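Flagellar hook protein FlgE (Caulobacter crescentus CB15, PDB 5AY6) probably builds the bacterial flagellar hook, the universal joint between motor and filament, this chain being a fragment of the longer hook protein. Local coordinates at residues Ala21-Lys35 with Asp136-Ser148. Numbering follows the deposited sequence.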
ATOM      1  N   ALA A  21       0.716  10.080  -7.386  1.00  9.37           N
ATOM      2  CA  ALA A  21       2.149  10.075  -7.662  1.00 15.21           C
ATOM      3  C   ALA A  21       2.944   9.443  -6.520  1.00 10.66           C
ATOM      4  O   ALA A  21       4.026   8.908  -6.739  1.00 11.95           O
ATOM      5  CB  ALA A  21       2.636  11.485  -7.920  1.00 10.48           C
ATOM      6  N   ALA A  22       2.408   9.505  -5.305  1.00 10.55           N
ATOM      7  CA  ALA A  22       3.067   8.886  -4.156  1.00 10.80           C
ATOM      8  C   ALA A  22       2.907   7.362  -4.142  1.00 16.27           C
ATOM      9  O   ALA A  22       3.563   6.671  -3.368  1.00 12.42           O
ATOM     10  CB  ALA A  22       2.531   9.480  -2.857  1.00 13.49           C
ATOM     11  N   VAL A  23       2.030   6.836  -4.992  1.00 10.89           N
ATOM     12  CA  VAL A  23       1.866   5.389  -5.099  1.00 11.46           C
ATOM     13  C   VAL A  23       2.507   4.865  -6.383  1.00 14.88           C
ATOM     14  O   VAL A  23       3.176   3.831  -6.371  1.00 13.98           O
ATOM     15  CB  VAL A  23       0.375   4.982  -5.039  1.00 13.68           C
ATOM     16  CG1 VAL A  23       0.180   3.539  -5.473  1.00 12.32           C
ATOM     17  CG2 VAL A  23      -0.166   5.193  -3.630  1.00 14.07           C
ATOM     18  N   SER A  24       2.302   5.579  -7.487  1.00 10.64           N
ATOM     19  CA  SER A  24       2.971   5.263  -8.748  1.00 13.92           C
ATOM     20  C   SER A  24       3.715   6.489  -9.260  1.00 17.09           C
ATOM     21  O   SER A  24       3.111   7.439  -9.764  1.00 17.27           O
ATOM     22  CB  SER A  24       1.978   4.777  -9.799  1.00 12.79           C
ATOM     23  OG  SER A  24       1.434   3.526  -9.427  1.00 13.85           O
ATOM     24  N   TYR A  25       5.035   6.451  -9.140  1.00 14.18           N
ATOM     25  CA  TYR A  25       5.853   7.622  -9.394  1.00 12.32           C
ATOM     26  C   TYR A  25       6.578   7.554 -10.731  1.00 17.07           C
ATOM     27  O   TYR A  25       7.461   6.718 -10.925  1.00 14.81           O
ATOM     28  CB  TYR A  25       6.858   7.794  -8.252  1.00 15.69           C
ATOM     29  CG  TYR A  25       7.949   8.800  -8.519  1.00 12.70           C
ATOM     30  CD1 TYR A  25       7.670  10.159  -8.572  1.00 21.08           C
ATOM     31  CD2 TYR A  25       9.263   8.392  -8.694  1.00 19.23           C
ATOM     32  CE1 TYR A  25       8.671  11.084  -8.805  1.00 19.79           C
ATOM     33  CE2 TYR A  25      10.270   9.311  -8.928  1.00 20.14           C
ATOM     34  CZ  TYR A  25       9.967  10.653  -8.982  1.00 17.35           C
ATOM     35  OH  TYR A  25      10.965  11.570  -9.214  1.00 29.57           O
ATOM     36  N   LYS A  26       6.205   8.441 -11.652  1.00 14.72           N
ATOM     37  CA  LYS A  26       6.900   8.526 -12.933  1.00 13.65           C
ATOM     38  C   LYS A  26       8.139   9.391 -12.799  1.00 17.04           C
ATOM     39  O   LYS A  26       8.048  10.555 -12.413  1.00 14.63           O
ATOM     40  CB  LYS A  26       5.995   9.095 -14.025  1.00 14.42           C
ATOM     41  CG  LYS A  26       6.671   9.140 -15.389  1.00 21.63           C
ATOM     42  CD  LYS A  26       6.169  10.299 -16.226  1.00 20.19           C
ATOM     43  CE  LYS A  26       4.662  10.248 -16.377  1.00 32.47           C
ATOM     44  NZ  LYS A  26       4.094  11.585 -16.705  1.00 40.19           N
ATOM     45  N   VAL A  27       9.292   8.810 -13.121  1.00 17.55           N
ATOM     46  CA  VAL A  27      10.573   9.500 -13.042  1.00 18.80           C
ATOM     47  C   VAL A  27      10.647  10.664 -14.021  1.00 22.16           C
ATOM     48  O   VAL A  27      10.239  10.540 -15.174  1.00 20.76           O
ATOM     49  CB  VAL A  27      11.746   8.537 -13.336  1.00 12.77           C
ATOM     50  CG1 VAL A  27      13.082   9.266 -13.259  1.00 13.94           C
ATOM     51  CG2 VAL A  27      11.719   7.358 -12.377  1.00 15.54           C
ATOM     52  N   GLY A  28      11.164  11.796 -13.556  1.00 18.83           N
ATOM     53  CA  GLY A  28      11.481  12.892 -14.451  1.00 21.57           C
ATOM     54  C   GLY A  28      10.501  14.041 -14.360  1.00 26.10           C
ATOM     55  O   GLY A  28       9.586  14.031 -13.541  1.00 32.75           O
ATOM     56  N   THR A  29      10.702  15.033 -15.216  1.00 33.29           N
ATOM     57  CA  THR A  29       9.870  16.226 -15.209  1.00 34.96           C
ATOM     58  C   THR A  29       8.637  16.046 -16.091  1.00 29.70           C
ATOM     59  O   THR A  29       8.670  15.310 -17.079  1.00 24.47           O
ATOM     60  CB  THR A  29      10.668  17.449 -15.679  1.00 42.18           C
ATOM     61  OG1 THR A  29      11.267  17.164 -16.948  1.00 45.97           O
ATOM     62  CG2 THR A  29      11.770  17.770 -14.679  1.00 41.09           C
ATOM     63  N   ALA A  30       7.550  16.717 -15.723  1.00 27.21           N
ATOM     64  CA  ALA A  30       6.303  16.636 -16.474  1.00 29.18           C
ATOM     65  C   ALA A  30       6.474  17.153 -17.899  1.00 25.10           C
ATOM     66  O   ALA A  30       7.095  18.191 -18.118  1.00 25.92           O
ATOM     67  CB  ALA A  30       5.211  17.416 -15.761  1.00 30.84           C
ATOM     68  N   GLY A  31       5.926  16.422 -18.864  1.00 29.42           N
ATOM     69  CA  GLY A  31       5.943  16.860 -20.249  1.00 32.62           C
ATOM     70  C   GLY A  31       7.080  16.308 -21.086  1.00 30.18           C
ATOM     71  O   GLY A  31       7.185  16.614 -22.273  1.00 34.99           O
ATOM     72  N   SER A  32       7.935  15.499 -20.471  1.00 21.70           N
ATOM     73  CA  SER A  32       9.031  14.865 -21.192  1.00 24.00           C
ATOM     74  C   SER A  32       9.236  13.443 -20.680  1.00 26.11           C
ATOM     75  O   SER A  32       8.928  13.149 -19.526  1.00 30.36           O
ATOM     76  CB  SER A  32      10.315  15.682 -21.048  1.00 18.49           C
ATOM     77  OG  SER A  32      10.800  15.627 -19.720  1.00 40.70           O
ATOM     78  N   PRO A  33       9.741  12.549 -21.544  1.00 27.25           N
ATOM     79  CA  PRO A  33       9.960  11.158 -21.130  1.00 24.98           C
ATOM     80  C   PRO A  33      10.959  11.054 -19.984  1.00 20.45           C
ATOM     81  O   PRO A  33      11.839  11.910 -19.859  1.00 17.38           O
ATOM     82  CB  PRO A  33      10.519  10.493 -22.394  1.00 22.18           C
ATOM     83  CG  PRO A  33      10.080  11.377 -23.520  1.00 29.99           C
ATOM     84  CD  PRO A  33      10.070  12.764 -22.963  1.00 22.77           C
ATOM     85  N   SER A  34      10.806  10.024 -19.157  1.00 17.48           N
ATOM     86  CA  SER A  34      11.751   9.739 -18.085  1.00 16.46           C
ATOM     87  C   SER A  34      13.173   9.653 -18.622  1.00 14.47           C
ATOM     88  O   SER A  34      14.079  10.334 -18.136  1.00 20.45           O
ATOM     89  CB  SER A  34      11.386   8.428 -17.378  1.00 15.95           C
ATOM     90  OG  SER A  34      10.101   8.484 -16.777  1.00 14.38           O
ATOM     91  N   LYS A  35      13.357   8.817 -19.640  1.00 19.30           N
ATOM     92  CA  LYS A  35      14.676   8.576 -20.218  1.00 18.66           C
ATOM     93  C   LYS A  35      14.619   8.752 -21.733  1.00 26.29           C
ATOM     94  O   LYS A  35      13.631   8.382 -22.372  1.00 24.39           O
ATOM     95  CB  LYS A  35      15.177   7.172 -19.857  1.00 24.06           C
ATOM     96  CG  LYS A  35      15.263   6.891 -18.353  1.00 19.27           C
ATOM     97  CD  LYS A  35      16.344   7.727 -17.685  1.00 18.54           C
ATOM     98  CE  LYS A  35      16.289   7.587 -16.171  1.00 15.59           C
ATOM     99  NZ  LYS A  35      17.452   8.237 -15.508  1.00 17.14           N
ATOM    100  N   ASP A 136      19.286   2.908  -5.955  1.00 12.34           N
ATOM    101  CA  ASP A 136      17.902   3.220  -5.611  1.00 16.21           C
ATOM    102  C   ASP A 136      17.625   4.723  -5.530  1.00 14.33           C
ATOM    103  O   ASP A 136      16.569   5.140  -5.052  1.00 12.56           O
ATOM    104  CB  ASP A 136      17.516   2.534  -4.287  1.00 13.98           C
ATOM    105  CG  ASP A 136      18.227   3.121  -3.075  1.00 19.97           C
ATOM    106  OD1 ASP A 136      19.117   3.986  -3.237  1.00 19.03           O
ATOM    107  OD2 ASP A 136      17.897   2.701  -1.943  1.00 18.05           O
ATOM    108  N   ALA A 137      18.562   5.534  -6.011  1.00 14.77           N
ATOM    109  CA  ALA A 137      18.438   6.984  -5.908  1.00 11.81           C
ATOM    110  C   ALA A 137      17.163   7.521  -6.558  1.00 20.57           C
ATOM    111  O   ALA A 137      16.485   8.375  -5.994  1.00 17.21           O
ATOM    112  CB  ALA A 137      19.649   7.658  -6.522  1.00  8.37           C
ATOM    113  N   GLU A 138      16.834   7.022  -7.743  1.00 16.48           N
ATOM    114  CA  GLU A 138      15.718   7.599  -8.483  1.00 15.82           C
ATOM    115  C   GLU A 138      14.368   7.191  -7.901  1.00 21.34           C
ATOM    116  O   GLU A 138      13.422   7.984  -7.913  1.00 20.06           O
ATOM    117  CB  GLU A 138      15.818   7.221  -9.962  1.00 19.36           C
ATOM    118  CG  GLU A 138      17.064   7.816 -10.612  1.00 19.54           C
ATOM    119  CD  GLU A 138      16.993   7.884 -12.124  1.00 22.87           C
ATOM    120  OE1 GLU A 138      15.999   7.404 -12.706  1.00 24.41           O
ATOM    121  OE2 GLU A 138      17.938   8.426 -12.732  1.00 29.25           O
ATOM    122  N   VAL A 139      14.273   5.976  -7.368  1.00 15.74           N
ATOM    123  CA  VAL A 139      13.037   5.553  -6.726  1.00 13.11           C
ATOM    124  C   VAL A 139      12.910   6.194  -5.342  1.00 14.28           C
ATOM    125  O   VAL A 139      11.810   6.552  -4.920  1.00 14.02           O
ATOM    126  CB  VAL A 139      12.932   4.008  -6.615  1.00 15.81           C
ATOM    127  CG1 VAL A 139      14.086   3.417  -5.807  1.00  9.44           C
ATOM    128  CG2 VAL A 139      11.593   3.611  -6.007  1.00 15.11           C
ATOM    129  N   VAL A 140      14.036   6.357  -4.648  1.00 15.28           N
ATOM    130  CA  VAL A 140      14.039   6.995  -3.333  1.00 18.66           C
ATOM    131  C   VAL A 140      13.561   8.439  -3.454  1.00 15.71           C
ATOM    132  O   VAL A 140      12.892   8.958  -2.560  1.00 18.50           O
ATOM    133  CB  VAL A 140      15.449   6.937  -2.677  1.00 17.22           C
ATOM    134  CG1 VAL A 140      15.612   8.005  -1.606  1.00 13.90           C
ATOM    135  CG2 VAL A 140      15.700   5.551  -2.090  1.00 11.74           C
ATOM    136  N   ALA A 141      13.868   9.072  -4.582  1.00 16.00           N
ATOM    137  CA  ALA A 141      13.445  10.450  -4.822  1.00 19.16           C
ATOM    138  C   ALA A 141      11.924  10.575  -4.894  1.00 15.29           C
ATOM    139  O   ALA A 141      11.368  11.639  -4.634  1.00 20.84           O
ATOM    140  CB  ALA A 141      14.077  10.985  -6.099  1.00 18.90           C
ATOM    141  N   GLY A 142      11.256   9.481  -5.243  1.00 14.12           N
ATOM    142  CA  GLY A 142       9.809   9.477  -5.368  1.00 14.85           C
ATOM    143  C   GLY A 142       9.056   9.466  -4.051  1.00 16.10           C
ATOM    144  O   GLY A 142       7.851   9.726  -4.030  1.00 15.28           O
ATOM    145  N   LYS A 143       9.766   9.170  -2.961  1.00 12.77           N
ATOM    146  CA  LYS A 143       9.179   9.085  -1.621  1.00 15.13           C
ATOM    147  C   LYS A 143       7.870   8.294  -1.628  1.00 16.51           C
ATOM    148  O   LYS A 143       6.806   8.824  -1.306  1.00 15.08           O
ATOM    149  CB  LYS A 143       8.953  10.484  -1.048  1.00 15.09           C
ATOM    150  CG  LYS A 143      10.233  11.319  -0.945  1.00 16.48           C
ATOM    151  CD  LYS A 143       9.968  12.656  -0.263  1.00 27.87           C
ATOM    152  CE  LYS A 143      11.120  13.632  -0.475  1.00 36.81           C
ATOM    153  NZ  LYS A 143      12.428  13.057  -0.052  1.00 36.38           N
ATOM    154  N   LEU A 144       7.957   7.026  -2.014  1.00 14.71           N
ATOM    155  CA  LEU A 144       6.766   6.209  -2.218  1.00 13.54           C
ATOM    156  C   LEU A 144       6.071   5.784  -0.929  1.00 15.80           C
ATOM    157  O   LEU A 144       6.689   5.681   0.133  1.00 13.58           O
ATOM    158  CB  LEU A 144       7.115   4.965  -3.031  1.00 12.69           C
ATOM    159  CG  LEU A 144       7.480   5.249  -4.489  1.00 12.08           C
ATOM    160  CD1 LEU A 144       7.855   3.966  -5.199  1.00 16.08           C
ATOM    161  CD2 LEU A 144       6.310   5.923  -5.173  1.00 17.47           C
ATOM    162  N   TYR A 145       4.771   5.536  -1.054  1.00 13.96           N
ATOM    163  CA  TYR A 145       3.953   5.003   0.027  1.00 11.58           C
ATOM    164  C   TYR A 145       4.535   3.735   0.628  1.00  8.57           C
ATOM    165  O   TYR A 145       5.001   2.842  -0.090  1.00 11.47           O
ATOM    166  CB  TYR A 145       2.537   4.713  -0.481  1.00 11.04           C
ATOM    167  CG  TYR A 145       1.656   3.988   0.514  1.00 12.61           C
ATOM    168  CD1 TYR A 145       1.378   2.633   0.370  1.00  9.41           C
ATOM    169  CD2 TYR A 145       1.102   4.659   1.596  1.00  9.25           C
ATOM    170  CE1 TYR A 145       0.570   1.967   1.279  1.00 11.23           C
ATOM    171  CE2 TYR A 145       0.290   4.004   2.504  1.00 10.39           C
ATOM    172  CZ  TYR A 145       0.031   2.663   2.345  1.00  9.68           C
ATOM    173  OH  TYR A 145      -0.769   2.016   3.258  1.00  8.51           O
ATOM    174  N   ASP A 146       4.499   3.670   1.953  1.00 10.26           N
ATOM    175  CA  ASP A 146       4.854   2.463   2.688  1.00  7.86           C
ATOM    176  C   ASP A 146       3.941   2.343   3.896  1.00  9.25           C
ATOM    177  O   ASP A 146       3.876   3.258   4.711  1.00 10.72           O
ATOM    178  CB  ASP A 146       6.309   2.493   3.134  1.00  8.89           C
ATOM    179  CG  ASP A 146       6.749   1.174   3.730  1.00 11.21           C
ATOM    180  OD1 ASP A 146       6.357   0.883   4.881  1.00 11.63           O
ATOM    181  OD2 ASP A 146       7.472   0.428   3.040  1.00 12.07           O
ATOM    182  N   PRO A 147       3.233   1.207   4.020  1.00  8.65           N
ATOM    183  CA  PRO A 147       2.252   1.028   5.096  1.00  8.78           C
ATOM    184  C   PRO A 147       2.871   1.118   6.488  1.00 15.98           C
ATOM    185  O   PRO A 147       2.152   1.345   7.463  1.00 19.28           O
ATOM    186  CB  PRO A 147       1.686  -0.375   4.835  1.00 11.11           C
ATOM    187  CG  PRO A 147       2.684  -1.047   3.938  1.00 16.99           C
ATOM    188  CD  PRO A 147       3.299   0.043   3.121  1.00 11.64           C
ATOM    189  N   SER A 148       4.187   0.964   6.567  1.00 11.56           N
ATOM    190  CA  SER A 148       4.891   0.995   7.842  1.00 12.44           C
ATOM    191  C   SER A 148       5.646   2.299   8.104  1.00 15.74           C
ATOM    192  O   SER A 148       5.552   2.855   9.196  1.00 17.33           O
ATOM    193  CB  SER A 148       5.867  -0.179   7.922  1.00 20.66           C
ATOM    194  OG  SER A 148       6.757  -0.024   9.011  1.00 20.52           O
TER
HETATM  195  O   HOH W   1       5.969  10.662  -5.834  1.00 19.69           O
HETATM  196  O   HOH W   2      13.779  10.068  -9.473  1.00 18.33           O
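Tyr25 lays one face of its ring over Gly142, whose CA sits 3.5 Å from the ring centroid and only 10° off the normal, a CH-pi contact illustrating how a residue without a side chain can admit an aromatic face at close range. A CB on Gly142 would run into CD2 of the ring. With CG anti to the backbone N (chi1 168°), the ring is set beside the short helix, where its CE2 edge lies near the carbonyl O of Glu138 and a water links that oxygen to the Tyr25 hydroxyl. Leu144 fills in at the root of the ring, its CD2 lying 3.6 Å from Tyr25 CB. An alanine at Tyr25 is likely to leave Gly142 uncovered and this water without one of its partners.

To one side of the ring, Lys35 and Glu138 reach for each other from opposite directions, and Lys35 NZ meets the syn lone pair of Glu138 OE2 at 2.8 Å in a salt bridge; the bond to OE1 is weak. Val27 CG1 packs against that same OE1. Toward the other end, Tyr145 N donates to Ala22 O at 2.8 Å, nearly straight (161°), while a second water joins the carbonyls of Ala21 and Gly142.

Farther out, strand 45-53 pairs with Tyr25 and Val27 through backbone bonds, its Tyr52 touches Val27 and Leu144, and the Tyr145 hydroxyl is hydrogen-bonded to Glu199 OE2. A short helix and its following loop thus pack across a five-stranded antiparallel sheet, from strand 24-39, outermost within this chain, to Tyr52 and Tyr85 under Val139, within FlgE's third-domain family region.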